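Local coordinates for protein F420-dependent methylenetetrahydromethanopterin dehydrogenase (Methanopyrus kandleri, PDB 1QV9) that catalyses the reversible, coenzyme F420-dependent reduction of methenyl-tetrahydromethanopterin to methylene-tetrahydromethanopterin in methanogenesis from carbon dioxide, at residues A[222-226]-A[227-231]. Sequence-based numbering, arbitrary orientation.
Sequences FVEQD and KERYV
The peptide carbonyl of Q225 meets the Y230 ring at its edge, close to the plane, with Q225 O 3.5 Å from Y230 CE1. One face of the ring is covered by K227 CA, 3.3 Å above the plane and over its centre. The guanidinium of R229 also takes its partner at an edge. Its NE points in plane to E224 OE2, 3.0 Å away, in a salt bridge with an N-H...O angle of 154°. The oxygen is met from above the carboxylate, and the two flat groups stand 62° apart. The E224 chain starts with CG turned away from the backbone N (chi1 -177°) and then bends at chi2, which brings the carboxylate beside R229; its CG rests 3.7 Å from Y230 CB. The other oxygen, E224 OE1, accepts from D226 N through its anti lone pair. One carboxylate thus ties the turn to the helix. This turn links helices 197-223 and 227-257, a helical hairpin, and D226 is the N-cap of the second helix. D226 OD2 accepts from E228 N at 3.1 Å, reached from above the carboxylate plane. D226 O takes two amides of the first helical turn, Y230 N at 2.8 Å in the carbonyl plane and R229 N from above it. A water accepts from K227 N at 2.9 Å. With an alanine here instead of E224, R229 NE and D226 N would probably lose their shared carboxylate, and the arginine would be likelier to swing. Y230 OH bonds to E130 OE1, and R128 makes a cation-pi contact with the ring. Two neighbouring subunits reach the start of helix 227-257: K227 packs on D281 of one, and R229 on L189 of the other.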
ATOM      1  N   PHE A 222      25.180 -17.456  13.832  1.00 26.37           N
ATOM      2  CA  PHE A 222      26.012 -18.148  14.825  1.00 30.00           C
ATOM      3  C   PHE A 222      25.556 -19.482  15.372  1.00 30.35           C
ATOM      4  O   PHE A 222      26.370 -20.257  15.874  1.00 34.48           O
ATOM      5  CB  PHE A 222      26.255 -17.199  15.991  1.00 26.13           C
ATOM      6  CG  PHE A 222      26.857 -15.906  15.569  1.00 32.46           C
ATOM      7  CD1 PHE A 222      27.981 -15.899  14.757  1.00 31.71           C
ATOM      8  CD2 PHE A 222      26.293 -14.697  15.945  1.00 33.26           C
ATOM      9  CE1 PHE A 222      28.532 -14.703  14.321  1.00 38.82           C
ATOM     10  CE2 PHE A 222      26.838 -13.511  15.516  1.00 35.88           C
ATOM     11  CZ  PHE A 222      27.958 -13.511  14.701  1.00 32.36           C
ATOM     12  N   VAL A 223      24.271 -19.761  15.288  1.00 27.93           N
ATOM     13  CA  VAL A 223      23.748 -21.009  15.813  1.00 29.29           C
ATOM     14  C   VAL A 223      23.497 -22.058  14.743  1.00 31.68           C
ATOM     15  O   VAL A 223      24.103 -23.132  14.755  1.00 32.16           O
ATOM     16  CB  VAL A 223      22.464 -20.745  16.575  1.00 29.53           C
ATOM     17  CG1 VAL A 223      21.955 -22.040  17.196  1.00 29.87           C
ATOM     18  CG2 VAL A 223      22.716 -19.690  17.645  1.00 32.98           C
ATOM     19  N   GLU A 224      22.596 -21.753  13.818  1.00 27.12           N
ATOM     20  CA  GLU A 224      22.237 -22.658  12.730  1.00 27.37           C
ATOM     21  C   GLU A 224      23.412 -22.855  11.775  1.00 29.05           C
ATOM     22  O   GLU A 224      24.007 -21.887  11.310  1.00 28.10           O
ATOM     23  CB  GLU A 224      21.027 -22.072  11.969  1.00 26.15           C
ATOM     24  CG  GLU A 224      20.501 -22.923  10.857  1.00 26.46           C
ATOM     25  CD  GLU A 224      20.090 -24.304  11.340  1.00 33.94           C
ATOM     26  OE1 GLU A 224      20.750 -25.290  10.948  1.00 31.45           O
ATOM     27  OE2 GLU A 224      19.120 -24.399  12.116  1.00 34.02           O
ATOM     28  N   GLN A 225      23.741 -24.114  11.477  1.00 29.02           N
ATOM     29  CA  GLN A 225      24.860 -24.416  10.598  1.00 27.11           C
ATOM     30  C   GLN A 225      24.475 -25.048   9.264  1.00 24.47           C
ATOM     31  O   GLN A 225      25.312 -25.194   8.378  1.00 31.39           O
ATOM     32  CB  GLN A 225      25.839 -25.343  11.331  1.00 33.91           C
ATOM     33  CG  GLN A 225      26.307 -24.789  12.652  1.00 34.09           C
ATOM     34  CD  GLN A 225      27.150 -23.548  12.481  1.00 41.46           C
ATOM     35  OE1 GLN A 225      28.139 -23.563  11.748  1.00 49.36           O
ATOM     36  NE2 GLN A 225      26.777 -22.468  13.166  1.00 38.54           N
ATOM     37  N   ASP A 226      23.216 -25.429   9.120  1.00 25.24           N
ATOM     38  CA  ASP A 226      22.734 -26.003   7.868  1.00 23.81           C
ATOM     39  C   ASP A 226      22.267 -24.831   6.967  1.00 28.20           C
ATOM     40  O   ASP A 226      21.299 -24.165   7.308  1.00 29.26           O
ATOM     41  CB  ASP A 226      21.559 -26.918   8.161  1.00 31.02           C
ATOM     42  CG  ASP A 226      20.969 -27.544   6.913  1.00 32.40           C
ATOM     43  OD1 ASP A 226      20.009 -28.325   7.071  1.00 36.61           O
ATOM     44  OD2 ASP A 226      21.442 -27.274   5.782  1.00 35.77           O
ATOM     45  N   LYS A 227      22.934 -24.610   5.837  1.00 28.80           N
ATOM     46  CA  LYS A 227      22.571 -23.517   4.917  1.00 27.73           C
ATOM     47  C   LYS A 227      21.113 -23.531   4.435  1.00 33.25           C
ATOM     48  O   LYS A 227      20.520 -22.455   4.227  1.00 29.60           O
ATOM     49  CB  LYS A 227      23.494 -23.500   3.693  1.00 35.66           C
ATOM     50  CG  LYS A 227      23.405 -24.747   2.818  1.00 40.85           C
ATOM     51  CD  LYS A 227      24.033 -24.552   1.441  1.00 42.20           C
ATOM     52  CE  LYS A 227      25.516 -24.262   1.513  1.00 47.89           C
ATOM     53  NZ  LYS A 227      26.340 -25.431   1.951  1.00 51.38           N
ATOM     54  N   GLU A 228      20.532 -24.716   4.229  1.00 27.91           N
ATOM     55  CA  GLU A 228      19.146 -24.788   3.778  1.00 30.66           C
ATOM     56  C   GLU A 228      18.222 -24.165   4.815  1.00 25.57           C
ATOM     57  O   GLU A 228      17.066 -23.867   4.522  1.00 27.70           O
ATOM     58  CB  GLU A 228      18.710 -26.239   3.532  1.00 35.75           C
ATOM     59  CG  GLU A 228      19.389 -26.909   2.340  1.00 44.64           C
ATOM     60  CD  GLU A 228      18.866 -28.321   2.080  1.00 52.60           C
ATOM     61  OE1 GLU A 228      19.363 -28.976   1.134  1.00 56.60           O
ATOM     62  OE2 GLU A 228      17.958 -28.777   2.820  1.00 55.70           O
ATOM     63  N   ARG A 229      18.718 -24.023   6.040  1.00 22.89           N
ATOM     64  CA  ARG A 229      17.962 -23.411   7.115  1.00 25.25           C
ATOM     65  C   ARG A 229      18.458 -21.991   7.421  1.00 26.05           C
ATOM     66  O   ARG A 229      17.629 -21.088   7.571  1.00 22.70           O
ATOM     67  CB  ARG A 229      18.059 -24.242   8.400  1.00 26.90           C
ATOM     68  CG  ARG A 229      17.306 -25.570   8.338  1.00 25.38           C
ATOM     69  CD  ARG A 229      17.600 -26.380   9.597  1.00 25.92           C
ATOM     70  NE  ARG A 229      16.909 -25.899  10.799  1.00 25.74           N
ATOM     71  CZ  ARG A 229      15.633 -26.155  11.093  1.00 21.74           C
ATOM     72  NH1 ARG A 229      15.105 -25.680  12.214  1.00 26.40           N
ATOM     73  NH2 ARG A 229      14.879 -26.885  10.275  1.00 26.42           N
ATOM     74  N   TYR A 230      19.769 -21.773   7.529  1.00 23.76           N
ATOM     75  CA  TYR A 230      20.203 -20.419   7.890  1.00 22.27           C
ATOM     76  C   TYR A 230      20.008 -19.360   6.815  1.00 22.44           C
ATOM     77  O   TYR A 230      19.871 -18.200   7.175  1.00 20.53           O
ATOM     78  CB  TYR A 230      21.652 -20.357   8.450  1.00 22.51           C
ATOM     79  CG  TYR A 230      22.812 -20.689   7.529  1.00 22.57           C
ATOM     80  CD1 TYR A 230      23.647 -21.793   7.810  1.00 24.26           C
ATOM     81  CD2 TYR A 230      23.151 -19.883   6.447  1.00 22.33           C
ATOM     82  CE1 TYR A 230      24.772 -22.057   7.040  1.00 25.37           C
ATOM     83  CE2 TYR A 230      24.275 -20.136   5.666  1.00 24.37           C
ATOM     84  CZ  TYR A 230      25.091 -21.231   5.970  1.00 29.92           C
ATOM     85  OH  TYR A 230      26.216 -21.473   5.218  1.00 25.47           O
ATOM     86  N   VAL A 231      19.997 -19.711   5.536  1.00 20.06           N
ATOM     87  CA  VAL A 231      19.785 -18.651   4.519  1.00 20.92           C
ATOM     88  C   VAL A 231      18.344 -18.084   4.691  1.00 21.87           C
ATOM     89  O   VAL A 231      18.171 -16.831   4.749  1.00 20.36           O
ATOM     90  CB  VAL A 231      20.037 -19.149   3.073  1.00 21.11           C
ATOM     91  CG1 VAL A 231      19.738 -18.035   2.042  1.00 25.05           C
ATOM     92  CG2 VAL A 231      21.503 -19.565   2.946  1.00 23.19           C
TER
HETATM   93  O   HOH W   1      25.213 -26.176   5.122  1.00 38.96           O